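Local structure of cyclic GMP-AMP synthase-like receptor (Tribolium castaneum, 7LT2) at residues E29-T34 with C157-E162; F163-I168 with S182-E187; E37-Q42 with Q143-T148. The protein senses cytoplasmic double-stranded RNA and catalyses the formation of cyclic GMP-AMP from ATP and GTP as a nucleotidyltransferase of innate immunity. All blocks are in the same frame, centred on the assembly; numbering follows the deposited sequence.

Contact 1 (E29-T34 with C157-E162); sequences ESVLRT and CELTNE
S30 holds OG anti to its backbone N (chi1 -174°), and E162 places CG between its own N and carbonyl carbon before the chain bends at chi2 (-93°); together these settings bring the serine hydroxyl to the glutamate carboxylate. S30 OG donates to E162 OE1 across 2.9 Å, arriving from above the carboxylate plane, so a residue just past the strand end grips the helix. R33 adds charge at a distance, its NH2 standing 5.2 Å from E162 OE2, which would at most favour the anionic carboxylate weakly.

N161 is the second point of purchase. Its CB lies 3.3 Å from S30 OG, while its amide crosses V31 obliquely with ND2 3.4 Å from V31 CG2. The other end of that amide, OD1, is taken by the backbone N of F163, closing an Asx turn, and ND2 donates to a water that also binds T160 O and T34 OG1. Beyond the water the contact turns apolar: L159 and T34 slide past each other in opposite directions, CD1 of the leucine 4.1 Å from CG2 of the threonine.

The 29-34 piece of helix 18-42 crosses strand segment 157-161 at 115° between N-to-C directions, the segment axes 8.5 Å apart: a helix packed on the sheet of the Mab-21 nucleotidyltransferase domain, V31 touching L159. V31 continues to I168 and I181 on the next two strands, and L159 also packs on L149.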
ATOM      1  N   GLU A  29       3.906  15.023  -0.965  1.00 16.94           N
ATOM      2  CA  GLU A  29       5.305  14.613  -1.010  1.00 16.29           C
ATOM      3  C   GLU A  29       6.228  15.719  -0.520  1.00 16.14           C
ATOM      4  O   GLU A  29       7.280  15.434   0.069  1.00 16.73           O
ATOM      5  CB  GLU A  29       5.665  14.174  -2.428  1.00 17.76           C
ATOM      6  CG  GLU A  29       4.960  12.880  -2.839  1.00 18.64           C
ATOM      7  CD  GLU A  29       5.018  12.619  -4.330  1.00 24.99           C
ATOM      8  OE1 GLU A  29       5.828  13.281  -5.012  1.00 26.14           O
ATOM      9  OE2 GLU A  29       4.258  11.753  -4.814  1.00 20.46           O
ATOM     10  N   SER A  30       5.842  16.978  -0.721  1.00 18.76           N
ATOM     11  CA  SER A  30       6.663  18.087  -0.244  1.00 16.37           C
ATOM     12  C   SER A  30       6.553  18.246   1.269  1.00 18.43           C
ATOM     13  O   SER A  30       7.563  18.459   1.953  1.00 19.25           O
ATOM     14  CB  SER A  30       6.262  19.379  -0.961  1.00 21.18           C
ATOM     15  OG  SER A  30       7.134  20.445  -0.616  1.00 28.94           O
ATOM     16  N   VAL A  31       5.343  18.143   1.817  1.00 17.01           N
ATOM     17  CA  VAL A  31       5.184  18.169   3.271  1.00 16.29           C
ATOM     18  C   VAL A  31       6.023  17.075   3.922  1.00 17.07           C
ATOM     19  O   VAL A  31       6.729  17.312   4.910  1.00 17.61           O
ATOM     20  CB  VAL A  31       3.701  18.035   3.654  1.00 17.39           C
ATOM     21  CG1 VAL A  31       3.561  17.712   5.139  1.00 20.03           C
ATOM     22  CG2 VAL A  31       2.953  19.313   3.304  1.00 19.65           C
ATOM     23  N   LEU A  32       5.971  15.862   3.364  1.00 17.23           N
ATOM     24  CA  LEU A  32       6.681  14.744   3.976  1.00 15.52           C
ATOM     25  C   LEU A  32       8.197  14.871   3.828  1.00 15.80           C
ATOM     26  O   LEU A  32       8.933  14.456   4.733  1.00 16.89           O
ATOM     27  CB  LEU A  32       6.177  13.425   3.386  1.00 15.85           C
ATOM     28  CG  LEU A  32       4.705  13.126   3.706  1.00 16.95           C
ATOM     29  CD1 LEU A  32       4.195  11.972   2.834  1.00 16.51           C
ATOM     30  CD2 LEU A  32       4.519  12.809   5.189  1.00 19.06           C
ATOM     31  N   ARG A  33       8.690  15.445   2.723  1.00 15.99           N
ATOM     32  CA  ARG A  33      10.130  15.683   2.627  1.00 14.78           C
ATOM     33  C   ARG A  33      10.595  16.655   3.705  1.00 18.25           C
ATOM     34  O   ARG A  33      11.655  16.457   4.316  1.00 17.89           O
ATOM     35  CB  ARG A  33      10.504  16.200   1.236  1.00 16.56           C
ATOM     36  CG  ARG A  33      10.752  15.101   0.215  1.00 20.22           C
ATOM     37  CD  ARG A  33      11.422  15.647  -1.040  1.00 21.19           C
ATOM     38  NE  ARG A  33      10.531  16.546  -1.761  1.00 28.04           N
ATOM     39  CZ  ARG A  33       9.658  16.153  -2.679  1.00 20.93           C
ATOM     40  NH1 ARG A  33       9.564  14.887  -3.047  1.00 29.27           N
ATOM     41  NH2 ARG A  33       8.861  17.055  -3.242  1.00 29.63           N
ATOM     42  N   THR A  34       9.816  17.708   3.958  1.00 17.03           N
ATOM     43  CA  THR A  34      10.150  18.622   5.047  1.00 18.32           C
ATOM     44  C   THR A  34      10.206  17.885   6.378  1.00 19.28           C
ATOM     45  O   THR A  34      11.124  18.099   7.180  1.00 17.57           O
ATOM     46  CB  THR A  34       9.134  19.762   5.117  1.00 19.85           C
ATOM     47  OG1 THR A  34       9.087  20.443   3.857  1.00 19.77           O
ATOM     48  CG2 THR A  34       9.527  20.756   6.207  1.00 21.78           C
ATOM     49  N   CYS A 157       0.967  20.933  14.141  1.00 25.39           N
ATOM     50  CA  CYS A 157       2.209  21.409  13.544  1.00 28.15           C
ATOM     51  C   CYS A 157       1.912  22.248  12.312  1.00 24.18           C
ATOM     52  O   CYS A 157       0.978  21.960  11.559  1.00 24.21           O
ATOM     53  CB  CYS A 157       3.109  20.245  13.139  1.00 28.43           C
ATOM     54  SG  CYS A 157       3.492  19.122  14.453  1.00 36.99           S
ATOM     55  N   GLU A 158       2.722  23.282  12.096  1.00 21.86           N
ATOM     56  CA  GLU A 158       2.601  24.123  10.910  1.00 21.43           C
ATOM     57  C   GLU A 158       3.881  24.024  10.096  1.00 27.28           C
ATOM     58  O   GLU A 158       4.967  24.331  10.601  1.00 29.82           O
ATOM     59  CB  GLU A 158       2.308  25.574  11.290  1.00 27.98           C
ATOM     60  CG  GLU A 158       2.034  26.467  10.088  1.00 27.21           C
ATOM     61  CD  GLU A 158       1.407  27.789  10.474  1.00 41.19           C
ATOM     62  OE1 GLU A 158       0.153  27.844  10.585  1.00 46.86           O
ATOM     63  OE2 GLU A 158       2.157  28.763  10.668  1.00 38.67           O
ATOM     64  N   LEU A 159       3.750  23.591   8.842  1.00 24.27           N
ATOM     65  CA  LEU A 159       4.859  23.487   7.908  1.00 23.87           C
ATOM     66  C   LEU A 159       4.536  24.270   6.643  1.00 22.29           C
ATOM     67  O   LEU A 159       3.380  24.346   6.214  1.00 23.75           O
ATOM     68  CB  LEU A 159       5.156  22.029   7.534  1.00 24.67           C
ATOM     69  CG  LEU A 159       5.604  21.047   8.617  1.00 21.95           C
ATOM     70  CD1 LEU A 159       6.015  19.734   7.978  1.00 26.60           C
ATOM     71  CD2 LEU A 159       6.746  21.625   9.435  1.00 34.30           C
ATOM     72  N   THR A 160       5.569  24.841   6.039  1.00 24.07           N
ATOM     73  CA  THR A 160       5.424  25.584   4.798  1.00 22.27           C
ATOM     74  C   THR A 160       6.299  24.961   3.719  1.00 23.39           C
ATOM     75  O   THR A 160       7.312  24.320   4.011  1.00 23.94           O
ATOM     76  CB  THR A 160       5.803  27.056   4.979  1.00 29.08           C
ATOM     77  OG1 THR A 160       7.184  27.151   5.343  1.00 28.12           O
ATOM     78  CG2 THR A 160       4.959  27.691   6.070  1.00 30.51           C
ATOM     79  N   ASN A 161       5.888  25.147   2.470  1.00 18.15           N
ATOM     80  CA  ASN A 161       6.680  24.732   1.318  1.00 18.88           C
ATOM     81  C   ASN A 161       6.231  25.566   0.125  1.00 20.12           C
ATOM     82  O   ASN A 161       5.531  26.571   0.284  1.00 18.18           O
ATOM     83  CB  ASN A 161       6.551  23.228   1.066  1.00 16.83           C
ATOM     84  CG  ASN A 161       5.112  22.775   0.930  1.00 18.50           C
ATOM     85  OD1 ASN A 161       4.384  23.237   0.054  1.00 19.36           O
ATOM     86  ND2 ASN A 161       4.699  21.850   1.791  1.00 20.31           N
ATOM     87  N   GLU A 162       6.636  25.151  -1.079  1.00 19.89           N
ATOM     88  CA  GLU A 162       6.347  25.952  -2.266  1.00 20.28           C
ATOM     89  C   GLU A 162       4.868  25.977  -2.610  1.00 20.56           C
ATOM     90  O   GLU A 162       4.449  26.833  -3.399  1.00 20.14           O
ATOM     91  CB  GLU A 162       7.145  25.444  -3.473  1.00 18.65           C
ATOM     92  CG  GLU A 162       6.758  24.057  -3.969  1.00 17.77           C
ATOM     93  CD  GLU A 162       7.602  22.957  -3.345  1.00 23.43           C
ATOM     94  OE1 GLU A 162       7.661  22.867  -2.097  1.00 23.20           O
ATOM     95  OE2 GLU A 162       8.220  22.185  -4.107  1.00 27.76           O
TER
HETATM   96  O   HOH W   1       8.543  19.800  -3.676  1.00 27.88           O
HETATM   97  O   HOH W   2       6.475  21.448   4.015  1.00 19.02           O

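Contact 2 (F163-I168 with S182-E187); sequences FGTFHI and SHSSGE
H167 and S182 form a hydrogen-bonded antiparallel pair of this hairpin, with H167 N donating to S182 O at 2.9 Å and S182 N returning the bond to H167 O at the same length. The neighbouring pair, F166 with H183, is non-hydrogen-bonded. Beyond it S184 N donates to T165 O over 3.1 Å, within the type I turn from H183 to G186 that leads on to strand 188-200. T165 O also accepts from a water that bridges to H183 ND1, and perhaps weakly from S184 OG.

Rings supply the second kind of interaction. S184 CA sits over the centre of the H167 ring, 3.8 Å from the centroid and 5° off the normal, a CH-pi contact. F166 and H183 lie side by side, pointing the same way, planes inclined at 45°, with F166 CE1 3.5 Å from H183 ND1. The F166 ring also turns its edge to S182 O.

Apolar contact is slight: T165 CG2 reaches S184 CB at 3.7 Å.

Strands 156-161 and 188-200 flank the hairpin in the sheet. F166 bonds through its backbone to L159 and H167 NE2 to E158, F166 and H183 pack on I189, and F166 meets I27 of helix 18-42.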
ATOM      1  N   PHE A 163       4.072  25.073  -2.040  1.00 17.69           N
ATOM      2  CA  PHE A 163       2.641  25.030  -2.306  1.00 18.48           C
ATOM      3  C   PHE A 163       1.821  25.742  -1.241  1.00 19.11           C
ATOM      4  O   PHE A 163       0.590  25.779  -1.347  1.00 23.35           O
ATOM      5  CB  PHE A 163       2.180  23.576  -2.449  1.00 18.05           C
ATOM      6  CG  PHE A 163       2.917  22.823  -3.514  1.00 18.21           C
ATOM      7  CD1 PHE A 163       2.710  23.118  -4.856  1.00 19.97           C
ATOM      8  CD2 PHE A 163       3.837  21.846  -3.184  1.00 16.36           C
ATOM      9  CE1 PHE A 163       3.397  22.441  -5.845  1.00 20.85           C
ATOM     10  CE2 PHE A 163       4.531  21.160  -4.169  1.00 18.93           C
ATOM     11  CZ  PHE A 163       4.309  21.458  -5.501  1.00 19.56           C
ATOM     12  N   GLY A 164       2.465  26.307  -0.224  1.00 21.26           N
ATOM     13  CA  GLY A 164       1.747  27.066   0.782  1.00 21.21           C
ATOM     14  C   GLY A 164       1.998  26.599   2.199  1.00 22.66           C
ATOM     15  O   GLY A 164       3.078  26.097   2.517  1.00 21.45           O
ATOM     16  N   THR A 165       1.000  26.771   3.058  1.00 20.82           N
ATOM     17  CA  THR A 165       1.095  26.445   4.474  1.00 21.44           C
ATOM     18  C   THR A 165       0.164  25.285   4.788  1.00 21.68           C
ATOM     19  O   THR A 165      -0.964  25.228   4.288  1.00 19.69           O
ATOM     20  CB  THR A 165       0.735  27.657   5.333  1.00 22.69           C
ATOM     21  OG1 THR A 165       1.610  28.743   5.004  1.00 28.97           O
ATOM     22  CG2 THR A 165       0.876  27.334   6.818  1.00 22.88           C
ATOM     23  N   PHE A 166       0.641  24.359   5.614  1.00 20.82           N
ATOM     24  CA  PHE A 166      -0.097  23.138   5.885  1.00 22.49           C
ATOM     25  C   PHE A 166      -0.067  22.834   7.371  1.00 20.67           C
ATOM     26  O   PHE A 166       0.839  23.257   8.095  1.00 22.24           O
ATOM     27  CB  PHE A 166       0.467  21.980   5.054  1.00 19.54           C
ATOM     28  CG  PHE A 166       0.390  22.250   3.587  1.00 19.67           C
ATOM     29  CD1 PHE A 166      -0.781  21.997   2.890  1.00 20.31           C
ATOM     30  CD2 PHE A 166       1.447  22.848   2.923  1.00 18.82           C
ATOM     31  CE1 PHE A 166      -0.877  22.298   1.549  1.00 19.57           C
ATOM     32  CE2 PHE A 166       1.358  23.144   1.582  1.00 19.90           C
ATOM     33  CZ  PHE A 166       0.197  22.869   0.894  1.00 20.65           C
ATOM     34  N   HIS A 167      -1.094  22.119   7.816  1.00 21.86           N
ATOM     35  CA  HIS A 167      -1.262  21.741   9.208  1.00 21.68           C
ATOM     36  C   HIS A 167      -1.125  20.234   9.336  1.00 20.59           C
ATOM     37  O   HIS A 167      -1.682  19.479   8.532  1.00 25.31           O
ATOM     38  CB  HIS A 167      -2.626  22.191   9.740  1.00 23.41           C
ATOM     39  CG  HIS A 167      -2.714  23.659  10.010  1.00 27.01           C
ATOM     40  ND1 HIS A 167      -3.890  24.282  10.372  1.00 27.00           N
ATOM     41  CD2 HIS A 167      -1.770  24.629   9.973  1.00 24.60           C
ATOM     42  CE1 HIS A 167      -3.667  25.572  10.546  1.00 32.68           C
ATOM     43  NE2 HIS A 167      -2.388  25.809  10.311  1.00 30.82           N
ATOM     44  N   ILE A 168      -0.380  19.797  10.345  1.00 20.47           N
ATOM     45  CA  ILE A 168      -0.158  18.379  10.589  1.00 23.58           C
ATOM     46  C   ILE A 168      -0.656  18.051  11.988  1.00 23.92           C
ATOM     47  O   ILE A 168      -0.179  18.621  12.979  1.00 26.20           O
ATOM     48  CB  ILE A 168       1.318  17.987  10.425  1.00 24.25           C
ATOM     49  CG1 ILE A 168       1.749  18.133   8.966  1.00 26.51           C
ATOM     50  CG2 ILE A 168       1.537  16.557  10.880  1.00 24.50           C
ATOM     51  CD1 ILE A 168       3.165  17.682   8.726  1.00 36.70           C
ATOM     52  N   SER A 182      -3.456  18.586   6.406  1.00 17.27           N
ATOM     53  CA  SER A 182      -4.525  19.463   5.945  1.00 18.76           C
ATOM     54  C   SER A 182      -3.941  20.762   5.407  1.00 20.22           C
ATOM     55  O   SER A 182      -2.831  21.164   5.762  1.00 20.11           O
ATOM     56  CB  SER A 182      -5.516  19.794   7.073  1.00 24.47           C
ATOM     57  OG  SER A 182      -6.111  18.628   7.618  1.00 22.92           O
ATOM     58  N   HIS A 183      -4.706  21.426   4.543  1.00 20.85           N
ATOM     59  CA  HIS A 183      -4.404  22.814   4.220  1.00 24.29           C
ATOM     60  C   HIS A 183      -4.542  23.668   5.476  1.00 22.96           C
ATOM     61  O   HIS A 183      -5.363  23.385   6.353  1.00 27.35           O
ATOM     62  CB  HIS A 183      -5.351  23.336   3.136  1.00 20.80           C
ATOM     63  CG  HIS A 183      -5.216  22.633   1.822  1.00 21.85           C
ATOM     64  ND1 HIS A 183      -4.277  22.993   0.881  1.00 23.35           N
ATOM     65  CD2 HIS A 183      -5.901  21.592   1.293  1.00 20.07           C
ATOM     66  CE1 HIS A 183      -4.383  22.198  -0.170  1.00 22.58           C
ATOM     67  NE2 HIS A 183      -5.362  21.341   0.054  1.00 18.91           N
ATOM     68  N   SER A 184      -3.724  24.725   5.567  1.00 22.86           N
ATOM     69  CA  SER A 184      -3.871  25.651   6.687  1.00 25.07           C
ATOM     70  C   SER A 184      -5.239  26.320   6.695  1.00 29.65           C
ATOM     71  O   SER A 184      -5.680  26.791   7.749  1.00 29.43           O
ATOM     72  CB  SER A 184      -2.770  26.716   6.657  1.00 30.22           C
ATOM     73  OG  SER A 184      -2.943  27.599   5.561  1.00 34.22           O
ATOM     74  N   SER A 185      -5.920  26.361   5.551  1.00 30.49           N
ATOM     75  CA  SER A 185      -7.269  26.908   5.484  1.00 33.95           C
ATOM     76  C   SER A 185      -8.325  25.961   6.042  1.00 34.21           C
ATOM     77  O   SER A 185      -9.490  26.360   6.147  1.00 34.36           O
ATOM     78  CB  SER A 185      -7.615  27.283   4.038  1.00 30.90           C
ATOM     79  OG  SER A 185      -7.241  26.264   3.129  1.00 31.92           O
ATOM     80  N   GLY A 186      -7.958  24.730   6.395  1.00 33.43           N
ATOM     81  CA  GLY A 186      -8.842  23.811   7.094  1.00 32.72           C
ATOM     82  C   GLY A 186      -9.162  22.527   6.353  1.00 28.31           C
ATOM     83  O   GLY A 186      -9.544  21.537   6.997  1.00 28.42           O
ATOM     84  N   GLU A 187      -9.027  22.496   5.030  1.00 29.00           N
ATOM     85  CA  GLU A 187      -9.456  21.329   4.267  1.00 26.78           C
ATOM     86  C   GLU A 187      -8.486  20.168   4.453  1.00 25.78           C
ATOM     87  O   GLU A 187      -7.276  20.319   4.262  1.00 23.32           O
ATOM     88  CB  GLU A 187      -9.572  21.673   2.783  1.00 25.92           C
ATOM     89  CG  GLU A 187     -10.609  22.749   2.451  1.00 32.24           C
ATOM     90  CD  GLU A 187     -10.070  24.158   2.604  1.00 34.87           C
ATOM     91  OE1 GLU A 187      -8.913  24.313   3.049  1.00 31.00           O
ATOM     92  OE2 GLU A 187     -10.806  25.115   2.274  1.00 34.55           O
TER
HETATM   93  O   HOH W   3      -2.527  25.155   1.766  1.00 28.97           O

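Contact 3 (E37-Q42 with Q143-T148)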
ATOM      1  N   GLU A  37      13.301  15.468   6.466  1.00 16.65           N
ATOM      2  CA  GLU A  37      14.534  16.234   6.641  1.00 16.80           C
ATOM      3  C   GLU A  37      14.706  16.660   8.091  1.00 21.10           C
ATOM      4  O   GLU A  37      15.824  16.648   8.622  1.00 20.08           O
ATOM      5  CB  GLU A  37      14.550  17.456   5.719  1.00 21.96           C
ATOM      6  CG  GLU A  37      14.917  17.140   4.279  1.00 25.67           C
ATOM      7  CD  GLU A  37      16.326  16.575   4.152  1.00 24.28           C
ATOM      8  OE1 GLU A  37      17.265  17.165   4.725  1.00 32.33           O
ATOM      9  OE2 GLU A  37      16.490  15.535   3.483  1.00 29.67           O
ATOM     10  N   GLN A  38      13.607  17.034   8.753  1.00 20.02           N
ATOM     11  CA  GLN A  38      13.690  17.375  10.170  1.00 20.20           C
ATOM     12  C   GLN A  38      14.007  16.147  11.012  1.00 18.29           C
ATOM     13  O   GLN A  38      14.749  16.243  11.997  1.00 19.80           O
ATOM     14  CB  GLN A  38      12.390  18.035  10.633  1.00 22.17           C
ATOM     15  CG  GLN A  38      12.443  18.609  12.050  1.00 22.30           C
ATOM     16  CD  GLN A  38      13.265  19.883  12.147  1.00 29.36           C
ATOM     17  OE1 GLN A  38      13.860  20.338  11.165  1.00 28.27           O
ATOM     18  NE2 GLN A  38      13.303  20.468  13.340  1.00 29.60           N
ATOM     19  N   MET A  39      13.467  14.982  10.634  1.00 17.82           N
ATOM     20  CA  MET A  39      13.811  13.742  11.326  1.00 17.47           C
ATOM     21  C   MET A  39      15.317  13.491  11.303  1.00 18.65           C
ATOM     22  O   MET A  39      15.897  13.060  12.309  1.00 18.23           O
ATOM     23  CB  MET A  39      13.076  12.559  10.698  1.00 17.42           C
ATOM     24  CG  MET A  39      11.578  12.516  10.957  1.00 16.19           C
ATOM     25  SD  MET A  39      10.761  11.205  10.012  1.00 18.36           S
ATOM     26  CE  MET A  39      11.498   9.733  10.727  1.00 21.11           C
ATOM     27  N   LYS A  40      15.964  13.755  10.165  1.00 17.46           N
ATOM     28  CA  LYS A  40      17.409  13.561  10.066  1.00 15.36           C
ATOM     29  C   LYS A  40      18.163  14.436  11.061  1.00 18.72           C
ATOM     30  O   LYS A  40      19.202  14.024  11.592  1.00 22.88           O
ATOM     31  CB  LYS A  40      17.882  13.854   8.640  1.00 18.21           C
ATOM     32  CG  LYS A  40      17.353  12.908   7.578  1.00 18.20           C
ATOM     33  CD  LYS A  40      17.817  13.385   6.201  1.00 20.18           C
ATOM     34  CE  LYS A  40      17.382  12.443   5.092  1.00 23.41           C
ATOM     35  NZ  LYS A  40      17.796  12.975   3.753  1.00 25.73           N
ATOM     36  N   THR A  41      17.664  15.651  11.325  1.00 19.78           N
ATOM     37  CA  THR A  41      18.343  16.529  12.276  1.00 20.72           C
ATOM     38  C   THR A  41      18.250  16.015  13.707  1.00 20.66           C
ATOM     39  O   THR A  41      19.057  16.423  14.552  1.00 24.24           O
ATOM     40  CB  THR A  41      17.774  17.950  12.226  1.00 22.43           C
ATOM     41  OG1 THR A  41      16.488  17.980  12.863  1.00 21.69           O
ATOM     42  CG2 THR A  41      17.645  18.432  10.795  1.00 23.01           C
ATOM     43  N   GLN A  42      17.295  15.128  13.990  1.00 18.80           N
ATOM     44  CA  GLN A  42      17.030  14.659  15.342  1.00 20.15           C
ATOM     45  C   GLN A  42      17.717  13.345  15.686  1.00 23.49           C
ATOM     46  O   GLN A  42      17.689  12.944  16.854  1.00 21.89           O
ATOM     47  CB  GLN A  42      15.516  14.506  15.552  1.00 18.62           C
ATOM     48  CG  GLN A  42      14.779  15.824  15.476  1.00 21.96           C
ATOM     49  CD  GLN A  42      15.352  16.841  16.436  1.00 25.81           C
ATOM     50  OE1 GLN A  42      15.275  16.669  17.653  1.00 25.18           O
ATOM     51  NE2 GLN A  42      15.952  17.897  15.897  1.00 21.57           N
ATOM     52  N   GLN A 143       7.941  11.382  17.472  1.00 20.13           N
ATOM     53  CA  GLN A 143       7.570  12.271  18.573  1.00 22.09           C
ATOM     54  C   GLN A 143       8.630  13.344  18.790  1.00 21.41           C
ATOM     55  O   GLN A 143       8.313  14.530  18.941  1.00 20.99           O
ATOM     56  CB  GLN A 143       7.363  11.463  19.861  1.00 25.48           C
ATOM     57  CG  GLN A 143       6.167  10.520  19.849  1.00 25.95           C
ATOM     58  CD  GLN A 143       4.853  11.234  20.113  1.00 30.90           C
ATOM     59  OE1 GLN A 143       4.803  12.458  20.187  1.00 38.06           O
ATOM     60  NE2 GLN A 143       3.780  10.463  20.255  1.00 40.68           N
ATOM     61  N   LYS A 144       9.900  12.935  18.822  1.00 19.43           N
ATOM     62  CA  LYS A 144      10.993  13.885  18.988  1.00 22.00           C
ATOM     63  C   LYS A 144      10.948  14.962  17.914  1.00 20.30           C
ATOM     64  O   LYS A 144      11.133  16.151  18.204  1.00 20.61           O
ATOM     65  CB  LYS A 144      12.327  13.137  18.955  1.00 21.18           C
ATOM     66  CG  LYS A 144      13.542  13.958  19.333  1.00 21.99           C
ATOM     67  CD  LYS A 144      14.798  13.104  19.247  1.00 25.17           C
ATOM     68  CE  LYS A 144      16.036  13.889  19.660  1.00 25.36           C
ATOM     69  NZ  LYS A 144      17.220  12.985  19.721  1.00 22.35           N
ATOM     70  N   THR A 145      10.678  14.558  16.670  1.00 17.38           N
ATOM     71  CA  THR A 145      10.632  15.491  15.547  1.00 20.05           C
ATOM     72  C   THR A 145       9.434  16.427  15.650  1.00 20.01           C
ATOM     73  O   THR A 145       9.567  17.642  15.456  1.00 19.79           O
ATOM     74  CB  THR A 145      10.597  14.703  14.238  1.00 19.80           C
ATOM     75  OG1 THR A 145      11.769  13.880  14.143  1.00 19.25           O
ATOM     76  CG2 THR A 145      10.549  15.644  13.041  1.00 21.19           C
ATOM     77  N   LEU A 146       8.251  15.879  15.957  1.00 18.98           N
ATOM     78  CA  LEU A 146       7.055  16.709  16.102  1.00 19.22           C
ATOM     79  C   LEU A 146       7.260  17.828  17.121  1.00 20.28           C
ATOM     80  O   LEU A 146       6.758  18.943  16.935  1.00 25.22           O
ATOM     81  CB  LEU A 146       5.863  15.836  16.497  1.00 26.30           C
ATOM     82  CG  LEU A 146       5.309  14.885  15.429  1.00 21.83           C
ATOM     83  CD1 LEU A 146       4.436  13.821  16.077  1.00 23.24           C
ATOM     84  CD2 LEU A 146       4.519  15.650  14.386  1.00 23.48           C
ATOM     85  N   ASN A 147       8.001  17.556  18.200  1.00 20.74           N
ATOM     86  CA  ASN A 147       8.217  18.563  19.236  1.00 18.73           C
ATOM     87  C   ASN A 147       9.044  19.748  18.754  1.00 21.68           C
ATOM     88  O   ASN A 147       8.957  20.826  19.356  1.00 22.88           O
ATOM     89  CB  ASN A 147       8.912  17.945  20.457  1.00 19.42           C
ATOM     90  CG  ASN A 147       8.011  17.014  21.237  1.00 22.25           C
ATOM     91  OD1 ASN A 147       6.787  17.113  21.175  1.00 23.27           O
ATOM     92  ND2 ASN A 147       8.618  16.107  21.994  1.00 22.45           N
ATOM     93  N   THR A 148       9.845  19.579  17.700  1.00 21.33           N
ATOM     94  CA  THR A 148      10.689  20.657  17.207  1.00 24.08           C
ATOM     95  C   THR A 148       9.998  21.539  16.176  1.00 19.05           C
ATOM     96  O   THR A 148      10.577  22.549  15.763  1.00 23.57           O
ATOM     97  CB  THR A 148      11.980  20.096  16.596  1.00 24.60           C
ATOM     98  OG1 THR A 148      11.678  19.407  15.374  1.00 23.61           O
ATOM     99  CG2 THR A 148      12.657  19.140  17.561  1.00 23.69           C
TER
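Q38 and T148 reach toward each other tip to tip. The glutamine, with CG anti to the backbone N (chi1 -172°) and its chain bent at chi2, presents NE2 to T148 OG1 at 2.8 Å; the hydrogen bond is nearly straight (171°) and the hydroxyl lies in the amide plane. T148 OG1 in turn donates to T145 O, on a lone pair of that carbonyl, which also accepts the backbone N of T148. The threonine hydroxyl is therefore gripped by two bonds, one to each helix.

Q42 approaches T148 also tip to tip, but without a polar bond: its OE1 is 3.6 Å from the methyl CG2. Its amide is held within its own segment, NE2 donating to T41 OG1. K144 crosses Q42 obliquely, extended beyond CG, so that CE passes 3.5 Å from Q42 OE1 and NZ donates to Q42 O at 2.9 Å, within the carbonyl plane.

T145 fills the middle. It slides past Q38, CG2 being 3.7 Å from Q38 CG, and crosses M39 at about a right angle, with OG1 3.5 Å from M39 CG. That hydroxyl finds its polar partner in L141 O, one turn back in its own helix.

Segments 37-42 and 143-147 cross at 106°, their axes 9.1 Å apart. This is helix-helix packing of helix 18-42 on helix 131-147 of the nucleotidyltransferase domain, away from the nucleotide and metal sites. M39 also reaches M138, L141 and F46 of helix 44-49, while L146, whose CB points away from segment 37-42, packs on F35 and on W170 of strand 164-171.

Helix 18-42 links contacts 1 and 3, whose centres are about 13 Å apart: its middle crosses the sheet and its 37-42 segment meets helix 131-147. C157 SG of contact 1 touches L146 CD2 of contact 3 at 3.6 Å. Contacts 1 and 2, about 9 Å between centres, lie on neighbouring strands, with L159 O 2.8 Å from F166 N in a probable hydrogen bond. Contacts 2 and 3 do not touch, their centres being about 19 Å apart. The side chains of V31 and F166 lie about 9 Å and 12 Å from that of F71, probably part of the ATP site, which places contacts 1 and 2 near, but not in, that site; contact 3 lies away from it.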